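Local coordinates for protein putative oxidoreductase (Jannaschia sp., PDB 3C24) that is a putative oxidoreductase of unestablished substrate that probably binds a nicotinamide dinucleotide cofactor in a Rossmann-type domain, at residues P89-G94 / A114-F119; P123-L128 / D140-I145; A146-V151 / T171-V176. All blocks are in the same frame, centred on the assembly; numbering follows the deposited sequence.

In the fold
Contacts 1, 2 and 3 follow one another along the chain and fall into two regions of the protein. Contact 1 lies apart, its centre 30 Å from that of contact 2 and 26 Å from that of contact 3. It still reaches the same mixed sheet as contact 3, because strands 117-123 and 148-156 are neighbours there. Contacts 2 and 3 have centres 8 Å apart and touch directly, with Cys124 N probably hydrogen-bonded to Ala149 O. Both also meet the second subunit. A sulfate ion, probably from the crystallisation liquor, lies about 2 Å from the His142 side chain of contact 2 and about 5 Å from the Trp173 side chain of contact 3 (nearest atoms).

Contact 1. Residues P89-G94 / A114-F119; sequences PRVRPG and ADITYF
Gly94 N donates to Asp115 O over 2.8 Å, the single hydrogen bond between residues 89-94 and 114-119. The donor lies in the plane of the carbonyl, and the N-H...O angle is 155°. Next to this bond, Pro93 and Asp115 run side by side and point the same way. Asp115 CG sits in the crowded position between its own backbone N and carbonyl carbon (chi1 70°). That torsion brings Asp115 OD2 against the Pro93 ring, 3.4 Å from Pro93 CG.

The apolar part is a pair of methyls. Ile116 CG2 stands anti to its carbonyl carbon and meets Val91 CG2 at 3.8 Å. The two branched side chains cross at about a right angle. The same Ile116 methyl also lies 3.7 Å from Arg92 O. The other branch of Ile116 leads away, and its CD1 sits over the centre of the Tyr118 ring, 3.7 Å above the plane.

Gly94 has a positive phi (86°), and a side chain there would press on the carbonyl O of Pro93. Farther out, Arg113 ties the two sides together: it forms a salt bridge with Asp115 OD1 and a hydrogen bond to Val91 O. Thr117 then pairs through its backbone with Thr95 and Val97, where strands 96-99 and 117-123 run parallel in the Rossmann-type sheet. The loop after helix 77-87 is thus joined to the loop before strand 117-123 by one backbone bond and a small methyl contact, with the Pro93-Asp115 contact and Arg113 beside them. The Asp115 carboxylate, beside a proline but paired with Arg113, is likely to stay ionised.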
ATOM      1  N   PRO A  89     -23.997  18.959 -28.340  1.00 17.58           N
ATOM      2  CA  PRO A  89     -24.613  19.947 -29.253  1.00 18.31           C
ATOM      3  C   PRO A  89     -25.996  20.434 -28.845  1.00 17.69           C
ATOM      4  O   PRO A  89     -26.523  21.424 -29.430  1.00 16.74           O
ATOM      5  CB  PRO A  89     -24.743  19.179 -30.563  1.00 19.83           C
ATOM      6  CG  PRO A  89     -23.749  18.069 -30.475  1.00 20.79           C
ATOM      7  CD  PRO A  89     -23.647  17.704 -29.036  1.00 19.32           C
ATOM      8  N   ARG A  90     -26.570  19.765 -27.850  1.00 14.83           N
ATOM      9  CA  ARG A  90     -27.949  20.047 -27.412  1.00 14.51           C
ATOM     10  C   ARG A  90     -28.099  21.005 -26.239  1.00 13.95           C
ATOM     11  O   ARG A  90     -29.159  21.566 -26.007  1.00 16.55           O
ATOM     12  CB  ARG A  90     -28.690  18.723 -27.072  1.00 16.07           C
ATOM     13  CG  ARG A  90     -28.694  17.668 -28.172  1.00 22.23           C
ATOM     14  CD  ARG A  90     -29.461  16.384 -27.702  1.00 23.17           C
ATOM     15  NE  ARG A  90     -30.894  16.653 -27.595  1.00 29.44           N
ATOM     16  CZ  ARG A  90     -31.808  15.794 -27.145  1.00 29.92           C
ATOM     17  NH1 ARG A  90     -31.447  14.590 -26.753  1.00 32.66           N
ATOM     18  NH2 ARG A  90     -33.079  16.141 -27.103  1.00 34.50           N
ATOM     19  N   VAL A  91     -27.017  21.171 -25.479  1.00 16.18           N
ATOM     20  CA  VAL A  91     -27.076  22.006 -24.277  1.00 14.58           C
ATOM     21  C   VAL A  91     -27.017  23.504 -24.596  1.00 13.39           C
ATOM     22  O   VAL A  91     -26.558  23.889 -25.659  1.00 15.19           O
ATOM     23  CB  VAL A  91     -26.002  21.617 -23.251  1.00 15.32           C
ATOM     24  CG1 VAL A  91     -26.197  20.127 -22.808  1.00 13.13           C
ATOM     25  CG2 VAL A  91     -24.560  21.883 -23.815  1.00 16.32           C
ATOM     26  N   ARG A  92     -27.509  24.332 -23.678  1.00 14.52           N
ATOM     27  CA  ARG A  92     -27.483  25.777 -23.871  1.00 11.52           C
ATOM     28  C   ARG A  92     -26.042  26.293 -23.765  1.00 15.01           C
ATOM     29  O   ARG A  92     -25.185  25.683 -23.077  1.00 15.29           O
ATOM     30  CB  ARG A  92     -28.329  26.494 -22.812  1.00 15.72           C
ATOM     31  CG  ARG A  92     -29.816  26.168 -22.845  1.00 21.54           C
ATOM     32  CD  ARG A  92     -30.461  26.770 -21.569  1.00 28.29           C
ATOM     33  NE  ARG A  92     -29.946  26.177 -20.315  1.00 28.71           N
ATOM     34  CZ  ARG A  92     -30.233  26.635 -19.101  1.00 38.83           C
ATOM     35  NH1 ARG A  92     -30.995  27.705 -18.949  1.00 37.58           N
ATOM     36  NH2 ARG A  92     -29.735  26.048 -18.030  1.00 32.75           N
ATOM     37  N   PRO A  93     -25.732  27.384 -24.472  1.00 14.21           N
ATOM     38  CA  PRO A  93     -24.396  27.938 -24.332  1.00 13.14           C
ATOM     39  C   PRO A  93     -24.110  28.148 -22.845  1.00 14.01           C
ATOM     40  O   PRO A  93     -24.994  28.529 -22.086  1.00 16.45           O
ATOM     41  CB  PRO A  93     -24.535  29.308 -25.023  1.00 16.42           C
ATOM     42  CG  PRO A  93     -25.549  29.030 -26.130  1.00 15.21           C
ATOM     43  CD  PRO A  93     -26.554  28.118 -25.469  1.00 14.53           C
ATOM     44  N   GLY A  94     -22.878  27.954 -22.431  1.00 13.52           N
ATOM     45  CA  GLY A  94     -22.523  28.205 -21.021  1.00 14.32           C
ATOM     46  C   GLY A  94     -22.752  27.079 -20.057  1.00 15.17           C
ATOM     47  O   GLY A  94     -22.375  27.171 -18.879  1.00 16.07           O
ATOM     48  N   ALA A 114     -17.050  25.440 -28.658  1.00 17.71           N
ATOM     49  CA  ALA A 114     -16.345  26.502 -27.935  1.00 16.31           C
ATOM     50  C   ALA A 114     -17.107  27.210 -26.845  1.00 17.18           C
ATOM     51  O   ALA A 114     -16.513  27.669 -25.873  1.00 18.04           O
ATOM     52  CB  ALA A 114     -15.856  27.557 -28.937  1.00 17.06           C
ATOM     53  N   ASP A 115     -18.413  27.286 -27.038  1.00 16.18           N
ATOM     54  CA  ASP A 115     -19.300  28.109 -26.197  1.00 15.77           C
ATOM     55  C   ASP A 115     -19.953  27.348 -25.055  1.00 15.24           C
ATOM     56  O   ASP A 115     -20.897  27.845 -24.416  1.00 16.02           O
ATOM     57  CB  ASP A 115     -20.375  28.794 -27.019  1.00 16.07           C
ATOM     58  CG  ASP A 115     -21.413  27.817 -27.566  1.00 18.67           C
ATOM     59  OD1 ASP A 115     -20.945  26.778 -28.083  1.00 19.42           O
ATOM     60  OD2 ASP A 115     -22.635  28.135 -27.563  1.00 19.59           O
ATOM     61  N   ILE A 116     -19.354  26.221 -24.719  1.00 13.26           N
ATOM     62  CA  ILE A 116     -19.710  25.482 -23.499  1.00 13.36           C
ATOM     63  C   ILE A 116     -18.416  25.259 -22.667  1.00 13.31           C
ATOM     64  O   ILE A 116     -17.301  25.488 -23.129  1.00 15.96           O
ATOM     65  CB  ILE A 116     -20.525  24.171 -23.708  1.00 14.72           C
ATOM     66  CG1 ILE A 116     -19.784  23.139 -24.595  1.00 13.97           C
ATOM     67  CG2 ILE A 116     -21.916  24.501 -24.314  1.00 15.23           C
ATOM     68  CD1 ILE A 116     -18.752  22.283 -23.916  1.00 19.61           C
ATOM     69  N   THR A 117     -18.597  24.783 -21.443  1.00 14.27           N
ATOM     70  CA  THR A 117     -17.496  24.535 -20.531  1.00 12.23           C
ATOM     71  C   THR A 117     -17.323  23.044 -20.362  1.00 15.30           C
ATOM     72  O   THR A 117     -18.307  22.312 -20.256  1.00 14.82           O
ATOM     73  CB  THR A 117     -17.817  25.143 -19.148  1.00 15.01           C
ATOM     74  OG1 THR A 117     -17.791  26.574 -19.233  1.00 16.33           O
ATOM     75  CG2 THR A 117     -16.848  24.637 -18.052  1.00 16.00           C
ATOM     76  N   TYR A 118     -16.076  22.612 -20.374  1.00 14.00           N
ATOM     77  CA  TYR A 118     -15.699  21.243 -20.026  1.00 12.52           C
ATOM     78  C   TYR A 118     -14.904  21.337 -18.752  1.00 16.27           C
ATOM     79  O   TYR A 118     -13.913  22.082 -18.657  1.00 15.52           O
ATOM     80  CB  TYR A 118     -14.836  20.579 -21.133  1.00 13.62           C
ATOM     81  CG  TYR A 118     -15.573  20.112 -22.360  1.00 16.11           C
ATOM     82  CD1 TYR A 118     -16.636  19.276 -22.271  1.00 18.06           C
ATOM     83  CD2 TYR A 118     -15.062  20.377 -23.629  1.00 13.74           C
ATOM     84  CE1 TYR A 118     -17.276  18.822 -23.421  1.00 18.46           C
ATOM     85  CE2 TYR A 118     -15.700  19.929 -24.774  1.00 16.86           C
ATOM     86  CZ  TYR A 118     -16.776  19.143 -24.677  1.00 20.56           C
ATOM     87  OH  TYR A 118     -17.360  18.682 -25.848  1.00 17.94           O
ATOM     88  N   PHE A 119     -15.363  20.575 -17.772  1.00 15.31           N
ATOM     89  CA  PHE A 119     -14.767  20.503 -16.458  1.00 15.46           C
ATOM     90  C   PHE A 119     -14.539  19.037 -16.159  1.00 14.84           C
ATOM     91  O   PHE A 119     -15.433  18.231 -16.338  1.00 14.31           O
ATOM     92  CB  PHE A 119     -15.695  21.136 -15.430  1.00 14.95           C
ATOM     93  CG  PHE A 119     -15.076  21.281 -14.057  1.00 14.66           C
ATOM     94  CD1 PHE A 119     -15.112  20.237 -13.139  1.00 15.35           C
ATOM     95  CD2 PHE A 119     -14.502  22.458 -13.660  1.00 16.17           C
ATOM     96  CE1 PHE A 119     -14.524  20.376 -11.893  1.00 17.15           C
ATOM     97  CE2 PHE A 119     -13.935  22.574 -12.419  1.00 14.26           C
ATOM     98  CZ  PHE A 119     -13.974  21.537 -11.536  1.00 16.96           C
TER

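Contact 2. Residues P123-L128 / D140-I145; sequences PCHPPL and DYHGGI
An Asx turn at Asp140 shapes the loop 140-145, which packs against the proline-rich loop 123-128. Asp140 CG is anti to its backbone N (chi1 176°), so the carboxylate folds back over the following residues. Asp140 OD1 takes two N-H groups. Gly143 N reaches its syn lone pair at 2.8 Å, while His142 N comes from above the carboxylate plane at 3.1 Å. Asp140 OD2 accepts from Ile145 N at 2.9 Å, also from above the plane, and from Ala146 N just beyond the loop. Four backbone donors therefore hold the carboxylate. An alanine here would remove all four acceptor contacts and would probably loosen the loop that presents His142 O to His125.

His125 CG is anti to its carbonyl carbon (chi1 -57°), and this sets ND1 in line with His142 O. His125 ND1 donates to His142 O over 2.7 Å, almost straight at 176°. The oxygen lies in the ring plane, and its lone pair faces the N-H. The ring of His142 turns an edge toward the face of His125 in an offset edge-to-face pair, with centroids 5.8 Å apart. The His125 ring also meets His231 of the second subunit, and Tyr141 meets Phe129 of that subunit edge-to-face. These loops therefore form part of the dimer interface.

Tyr141 O is buried here without a polar partner. Pro126, whose CB points toward the loop, packs against the backbone of the turn: Pro126 CG lies 3.3 Å from Asp140 O, and Pro126 CD 3.4 Å from Gly143 N.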
ATOM      1  N   PRO A 123     -11.657  11.719  -8.029  1.00 16.03           N
ATOM      2  CA  PRO A 123     -11.309  11.607  -6.626  1.00 18.16           C
ATOM      3  C   PRO A 123      -9.903  11.058  -6.441  1.00 17.92           C
ATOM      4  O   PRO A 123      -9.385  10.346  -7.319  1.00 17.58           O
ATOM      5  CB  PRO A 123     -12.327  10.607  -6.099  1.00 21.19           C
ATOM      6  CG  PRO A 123     -12.887   9.929  -7.243  1.00 19.80           C
ATOM      7  CD  PRO A 123     -12.722  10.780  -8.454  1.00 17.51           C
ATOM      8  N   CYS A 124      -9.277  11.404  -5.323  1.00 15.40           N
ATOM      9  CA  CYS A 124      -7.980  10.798  -4.971  1.00 15.44           C
ATOM     10  C   CYS A 124      -8.219   9.431  -4.328  1.00 17.56           C
ATOM     11  O   CYS A 124      -7.370   8.547  -4.359  1.00 15.29           O
ATOM     12  CB  CYS A 124      -7.154  11.646  -4.004  1.00 16.43           C
ATOM     13  SG  CYS A 124      -6.534  13.196  -4.713  1.00 19.38           S
ATOM     14  N   HIS A 125      -9.417   9.312  -3.771  1.00 15.92           N
ATOM     15  CA  HIS A 125      -9.898   8.222  -2.915  1.00 13.84           C
ATOM     16  C   HIS A 125      -9.382   8.460  -1.461  1.00 15.54           C
ATOM     17  O   HIS A 125      -8.360   9.137  -1.259  1.00 16.44           O
ATOM     18  CB  HIS A 125      -9.495   6.832  -3.384  1.00 14.54           C
ATOM     19  CG  HIS A 125      -9.955   6.553  -4.746  1.00 16.29           C
ATOM     20  ND1 HIS A 125     -11.287   6.563  -5.112  1.00 17.90           N
ATOM     21  CD2 HIS A 125      -9.247   6.312  -5.871  1.00 18.21           C
ATOM     22  CE1 HIS A 125     -11.374   6.308  -6.413  1.00 19.15           C
ATOM     23  NE2 HIS A 125     -10.157   6.175  -6.898  1.00 20.85           N
ATOM     24  N   PRO A 126     -10.091   7.913  -0.446  1.00 15.90           N
ATOM     25  CA  PRO A 126      -9.569   8.146   0.893  1.00 14.62           C
ATOM     26  C   PRO A 126      -8.134   7.631   1.055  1.00 16.01           C
ATOM     27  O   PRO A 126      -7.740   6.613   0.466  1.00 15.12           O
ATOM     28  CB  PRO A 126     -10.584   7.438   1.791  1.00 16.35           C
ATOM     29  CG  PRO A 126     -11.832   7.368   0.950  1.00 15.62           C
ATOM     30  CD  PRO A 126     -11.412   7.243  -0.448  1.00 15.05           C
ATOM     31  N   PRO A 127      -7.344   8.288   1.887  1.00 17.44           N
ATOM     32  CA  PRO A 127      -5.965   7.829   2.046  1.00 16.60           C
ATOM     33  C   PRO A 127      -5.761   6.557   2.842  1.00 17.59           C
ATOM     34  O   PRO A 127      -6.538   6.216   3.728  1.00 15.13           O
ATOM     35  CB  PRO A 127      -5.317   8.951   2.820  1.00 17.14           C
ATOM     36  CG  PRO A 127      -6.415   9.647   3.572  1.00 20.61           C
ATOM     37  CD  PRO A 127      -7.660   9.483   2.677  1.00 17.33           C
ATOM     38  N   LEU A 128      -4.780   5.804   2.346  0.50 13.29           N
ATOM     39  CA  LEU A 128      -4.344   4.505   2.874  0.50 11.94           C
ATOM     40  C   LEU A 128      -4.214   4.526   4.393  0.50 13.54           C
ATOM     41  O   LEU A 128      -4.704   3.631   5.040  0.50 13.51           O
ATOM     42  CB  LEU A 128      -3.042   4.029   2.189  0.50 16.03           C
ATOM     43  CG  LEU A 128      -2.565   2.637   2.660  0.50 15.05           C
ATOM     44  CD1 LEU A 128      -3.563   1.545   2.337  0.50 18.60           C
ATOM     45  CD2 LEU A 128      -1.206   2.345   2.020  0.50 14.02           C
ATOM     46  N   ASP A 140     -14.296   2.229   3.592  1.00 16.10           N
ATOM     47  CA  ASP A 140     -14.570   3.030   2.389  1.00 15.95           C
ATOM     48  C   ASP A 140     -13.281   3.335   1.637  1.00 15.61           C
ATOM     49  O   ASP A 140     -12.548   4.267   1.964  1.00 17.97           O
ATOM     50  CB  ASP A 140     -15.296   4.340   2.724  1.00 17.61           C
ATOM     51  CG  ASP A 140     -15.488   5.202   1.499  1.00 18.65           C
ATOM     52  OD1 ASP A 140     -15.417   4.628   0.378  1.00 16.57           O
ATOM     53  OD2 ASP A 140     -15.639   6.440   1.651  1.00 16.38           O
ATOM     54  N   TYR A 141     -13.010   2.502   0.647  1.00 14.29           N
ATOM     55  CA  TYR A 141     -11.762   2.638  -0.099  1.00 15.96           C
ATOM     56  C   TYR A 141     -11.922   3.504  -1.303  1.00 18.91           C
ATOM     57  O   TYR A 141     -10.946   3.869  -1.883  1.00 18.76           O
ATOM     58  CB  TYR A 141     -11.217   1.266  -0.493  1.00 18.60           C
ATOM     59  CG  TYR A 141     -11.069   0.302   0.674  1.00 17.24           C
ATOM     60  CD1 TYR A 141     -10.109   0.515   1.635  1.00 17.10           C
ATOM     61  CD2 TYR A 141     -11.922  -0.769   0.831  1.00 18.66           C
ATOM     62  CE1 TYR A 141      -9.959  -0.338   2.690  1.00 27.52           C
ATOM     63  CE2 TYR A 141     -11.780  -1.643   1.890  1.00 17.50           C
ATOM     64  CZ  TYR A 141     -10.792  -1.410   2.826  1.00 21.23           C
ATOM     65  OH  TYR A 141     -10.608  -2.222   3.941  1.00 27.65           O
ATOM     66  N   HIS A 142     -13.161   3.873  -1.610  1.00 19.85           N
ATOM     67  CA  HIS A 142     -13.461   4.670  -2.795  1.00 18.00           C
ATOM     68  C   HIS A 142     -13.783   6.116  -2.586  1.00 16.79           C
ATOM     69  O   HIS A 142     -13.363   6.939  -3.376  1.00 19.19           O
ATOM     70  CB  HIS A 142     -14.607   4.048  -3.570  1.00 19.08           C
ATOM     71  CG  HIS A 142     -14.224   2.757  -4.219  1.00 22.38           C
ATOM     72  ND1 HIS A 142     -13.761   2.677  -5.516  1.00 25.03           N
ATOM     73  CD2 HIS A 142     -14.115   1.520  -3.700  1.00 22.97           C
ATOM     74  CE1 HIS A 142     -13.470   1.417  -5.783  1.00 18.59           C
ATOM     75  NE2 HIS A 142     -13.648   0.700  -4.695  1.00 24.55           N
ATOM     76  N   GLY A 143     -14.499   6.420  -1.500  1.00 15.86           N
ATOM     77  CA  GLY A 143     -14.944   7.791  -1.238  1.00 19.60           C
ATOM     78  C   GLY A 143     -16.422   7.876  -1.053  1.00 19.16           C
ATOM     79  O   GLY A 143     -17.186   6.971  -1.445  1.00 17.77           O
ATOM     80  N   GLY A 144     -16.842   8.963  -0.416  1.00 17.80           N
ATOM     81  CA  GLY A 144     -18.255   9.194  -0.183  1.00 17.74           C
ATOM     82  C   GLY A 144     -18.655   9.024   1.262  1.00 18.32           C
ATOM     83  O   GLY A 144     -19.738   9.495   1.671  1.00 17.20           O
ATOM     84  N   ILE A 145     -17.812   8.338   2.044  1.00 16.85           N
ATOM     85  CA  ILE A 145     -18.045   8.138   3.513  1.00 14.36           C
ATOM     86  C   ILE A 145     -16.831   8.659   4.278  1.00 17.12           C
ATOM     87  O   ILE A 145     -16.945   9.560   5.118  1.00 14.76           O
ATOM     88  CB  ILE A 145     -18.378   6.701   3.899  1.00 12.32           C
ATOM     89  CG1 ILE A 145     -19.552   6.205   3.023  1.00 20.67           C
ATOM     90  CG2 ILE A 145     -18.771   6.680   5.393  1.00 15.65           C
ATOM     91  CD1 ILE A 145     -19.814   4.735   3.096  1.00 20.21           C
TER

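Contact 3. Residues A146-V151 / T171-V176; sequences AKQAIV and TMWSPV
This contact lies at the close of a beta-alpha-beta crossover, in which strand 148-156, helix 160-172 and strand 176-181 follow in turn and the two strands end up parallel neighbours. Gln148 and Val176 form the parallel bridge where the second strand begins, and both side chains lie on the same face of the sheet. Gln148 N donates to Pro175 O at 3.1 Å, in the carbonyl plane. The same oxygen takes a CA-H...O contact from Lys147 CA, and Val176 CA makes a matching one to Gln148 O at 3.1 Å.

Trp173 is the first residue to leave the helix. Its backbone O is gripped by the Gln148 side chain. Gln148 CG sits in the crowded position between backbone N and carbonyl carbon (chi1 71°), and the chain is extended beyond it. Gln148 NE2 thus reaches a lone pair of Trp173 O at 3.1 Å, with an N-H...O angle of 167°. The oxygen is nearly in the amide plane. Gln148 OE1 makes a weak hydrogen bond with His125 N, so both ends of the amide are used. Water 1 also joins the two sides, lying 2.7 Å from Ala146 O and 2.9 Å from Trp173 O.

Farther along the strand, Ile150 CG2 meets Val176 CG2 at 3.8 Å, the side chains crossing at about a right angle. The same Ile150 CG2 lies 3.9 Å from Trp173 CE3. Pro175, after a cis peptide bond, lays its CG against Lys147 CG, while Lys147 NZ forms a salt bridge with Glu132.

The Gln148 amide is thus one of several ties between the residue after the helix and the first strand. Its bonding at both ends, weak at OE1, would probably disfavour a flip of the amide.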
ATOM      1  N   ALA A 146     -15.670   8.100   3.917  1.00 15.92           N
ATOM      2  CA  ALA A 146     -14.368   8.549   4.445  1.00 15.41           C
ATOM      3  C   ALA A 146     -13.933   9.808   3.725  1.00 17.16           C
ATOM      4  O   ALA A 146     -14.239   9.994   2.558  1.00 17.12           O
ATOM      5  CB  ALA A 146     -13.285   7.448   4.305  1.00 15.01           C
ATOM      6  N   LYS A 147     -13.212  10.662   4.444  1.00 17.31           N
ATOM      7  CA  LYS A 147     -12.697  11.928   3.901  1.00 17.25           C
ATOM      8  C   LYS A 147     -11.668  11.608   2.801  1.00 16.44           C
ATOM      9  O   LYS A 147     -10.897  10.658   2.909  1.00 17.89           O
ATOM     10  CB  LYS A 147     -12.038  12.784   4.996  1.00 17.51           C
ATOM     11  CG  LYS A 147     -12.945  13.228   6.133  1.00 23.30           C
ATOM     12  CD  LYS A 147     -12.147  13.979   7.190  1.00 24.38           C
ATOM     13  CE  LYS A 147     -11.232  13.073   8.009  1.00 31.51           C
ATOM     14  NZ  LYS A 147     -11.987  12.000   8.759  1.00 28.47           N
ATOM     15  N   GLN A 148     -11.631  12.451   1.766  1.00 15.97           N
ATOM     16  CA  GLN A 148     -10.658  12.314   0.687  1.00 15.64           C
ATOM     17  C   GLN A 148     -10.412  13.665   0.076  1.00 15.55           C
ATOM     18  O   GLN A 148     -11.229  14.571   0.224  1.00 16.76           O
ATOM     19  CB  GLN A 148     -11.186  11.392  -0.411  1.00 18.90           C
ATOM     20  CG  GLN A 148     -12.342  12.005  -1.239  1.00 16.51           C
ATOM     21  CD  GLN A 148     -12.786  11.076  -2.363  1.00 15.15           C
ATOM     22  OE1 GLN A 148     -11.971  10.370  -2.968  1.00 18.43           O
ATOM     23  NE2 GLN A 148     -14.090  11.070  -2.660  1.00 14.63           N
ATOM     24  N   ALA A 149      -9.295  13.765  -0.611  1.00 16.65           N
ATOM     25  CA  ALA A 149      -9.002  14.915  -1.461  1.00 15.89           C
ATOM     26  C   ALA A 149      -9.492  14.579  -2.907  1.00 15.12           C
ATOM     27  O   ALA A 149      -9.757  13.424  -3.252  1.00 14.16           O
ATOM     28  CB  ALA A 149      -7.471  15.171  -1.478  1.00 16.18           C
ATOM     29  N   ILE A 150      -9.641  15.599  -3.742  1.00 16.65           N
ATOM     30  CA  ILE A 150      -9.993  15.417  -5.150  1.00 16.11           C
ATOM     31  C   ILE A 150      -9.118  16.330  -6.022  1.00 15.47           C
ATOM     32  O   ILE A 150      -8.449  17.242  -5.516  1.00 15.32           O
ATOM     33  CB  ILE A 150     -11.485  15.710  -5.418  1.00 16.83           C
ATOM     34  CG1 ILE A 150     -11.804  17.202  -5.242  1.00 15.05           C
ATOM     35  CG2 ILE A 150     -12.389  14.860  -4.468  1.00 17.50           C
ATOM     36  CD1 ILE A 150     -13.286  17.545  -5.651  1.00 17.13           C
ATOM     37  N   VAL A 151      -9.126  16.043  -7.326  1.00 15.31           N
ATOM     38  CA  VAL A 151      -8.400  16.852  -8.325  0.50 14.69           C
ATOM     39  C   VAL A 151      -9.353  17.289  -9.424  1.00 15.55           C
ATOM     40  O   VAL A 151     -10.222  16.511  -9.861  1.00 16.67           O
ATOM     41  CB  VAL A 151      -7.181  16.101  -8.939  0.50 14.75           C
ATOM     42  CG1 VAL A 151      -6.089  15.893  -7.882  0.50 14.43           C
ATOM     43  CG2 VAL A 151      -7.629  14.782  -9.609  0.50 14.78           C
ATOM     44  N   THR A 171     -19.462  18.225  -3.698  1.00 15.35           N
ATOM     45  CA  THR A 171     -20.776  17.757  -3.244  1.00 13.93           C
ATOM     46  C   THR A 171     -20.912  16.273  -3.586  1.00 14.63           C
ATOM     47  O   THR A 171     -21.316  15.465  -2.746  1.00 17.43           O
ATOM     48  CB  THR A 171     -21.917  18.509  -3.925  1.00 17.78           C
ATOM     49  OG1 THR A 171     -21.710  19.908  -3.760  1.00 19.20           O
ATOM     50  CG2 THR A 171     -23.298  18.030  -3.404  1.00 16.00           C
HETATM   51  N   MSE A 172     -20.534  15.898  -4.814  1.00 14.01           N
HETATM   52  CA  MSE A 172     -20.667  14.502  -5.251  1.00 13.97           C
HETATM   53  C   MSE A 172     -19.800  13.511  -4.501  1.00 17.47           C
HETATM   54  O   MSE A 172     -20.195  12.327  -4.306  1.00 17.61           O
HETATM   55  CB  MSE A 172     -20.406  14.372  -6.758  1.00 15.57           C
HETATM   56  CG  MSE A 172     -21.402  15.103  -7.569  1.00 15.08           C
HETATM   57 SE   MSE A 172     -21.078  14.721  -9.494  0.75 20.84          SE
HETATM   58  CE  MSE A 172     -19.344  15.377  -9.671  1.00 19.79           C
ATOM     59  N   TRP A 173     -18.656  14.003  -4.046  1.00 15.10           N
ATOM     60  CA  TRP A 173     -17.629  13.144  -3.464  1.00 17.80           C
ATOM     61  C   TRP A 173     -17.309  13.446  -2.021  1.00 19.15           C
ATOM     62  O   TRP A 173     -16.261  13.035  -1.506  1.00 18.62           O
ATOM     63  CB  TRP A 173     -16.345  13.214  -4.310  1.00 16.90           C
ATOM     64  CG  TRP A 173     -16.532  12.645  -5.698  1.00 18.12           C
ATOM     65  CD1 TRP A 173     -17.232  11.560  -6.011  1.00 20.12           C
ATOM     66  CD2 TRP A 173     -15.923  13.111  -6.921  1.00 17.20           C
ATOM     67  NE1 TRP A 173     -17.159  11.314  -7.359  1.00 20.97           N
ATOM     68  CE2 TRP A 173     -16.359  12.253  -7.941  1.00 18.19           C
ATOM     69  CE3 TRP A 173     -15.073  14.176  -7.249  1.00 15.75           C
ATOM     70  CZ2 TRP A 173     -15.982  12.413  -9.268  1.00 19.71           C
ATOM     71  CZ3 TRP A 173     -14.681  14.334  -8.587  1.00 20.30           C
ATOM     72  CH2 TRP A 173     -15.151  13.451  -9.576  1.00 17.37           C
ATOM     73  N   SER A 174     -18.242  14.151  -1.370  1.00 16.69           N
ATOM     74  CA  SER A 174     -18.100  14.525   0.057  1.00 16.71           C
ATOM     75  C   SER A 174     -17.959  13.278   0.921  1.00 16.79           C
ATOM     76  O   SER A 174     -18.592  12.290   0.650  1.00 15.75           O
ATOM     77  CB  SER A 174     -19.272  15.362   0.571  1.00 19.85           C
ATOM     78  OG  SER A 174     -20.450  14.600   0.569  1.00 21.42           O
ATOM     79  N   PRO A 175     -17.201  13.373   2.021  1.00 17.40           N
ATOM     80  CA  PRO A 175     -16.532  14.592   2.465  1.00 17.66           C
ATOM     81  C   PRO A 175     -15.183  14.783   1.835  1.00 17.16           C
ATOM     82  O   PRO A 175     -14.381  13.859   1.764  1.00 17.43           O
ATOM     83  CB  PRO A 175     -16.427  14.392   3.994  1.00 16.56           C
ATOM     84  CG  PRO A 175     -16.410  12.936   4.168  1.00 17.50           C
ATOM     85  CD  PRO A 175     -17.307  12.379   3.111  1.00 15.69           C
ATOM     86  N   VAL A 176     -14.945  15.989   1.336  1.00 16.23           N
ATOM     87  CA  VAL A 176     -13.682  16.338   0.667  1.00 17.20           C
ATOM     88  C   VAL A 176     -12.911  17.309   1.515  1.00 19.55           C
ATOM     89  O   VAL A 176     -13.430  18.348   1.953  1.00 20.71           O
ATOM     90  CB  VAL A 176     -13.964  16.975  -0.745  1.00 18.73           C
ATOM     91  CG1 VAL A 176     -12.666  17.492  -1.429  1.00 18.39           C
ATOM     92  CG2 VAL A 176     -14.719  16.009  -1.639  1.00 18.00           C
TER
HETATM   93  O   HOH W   1     -15.195  11.136   0.351  1.00 15.08           O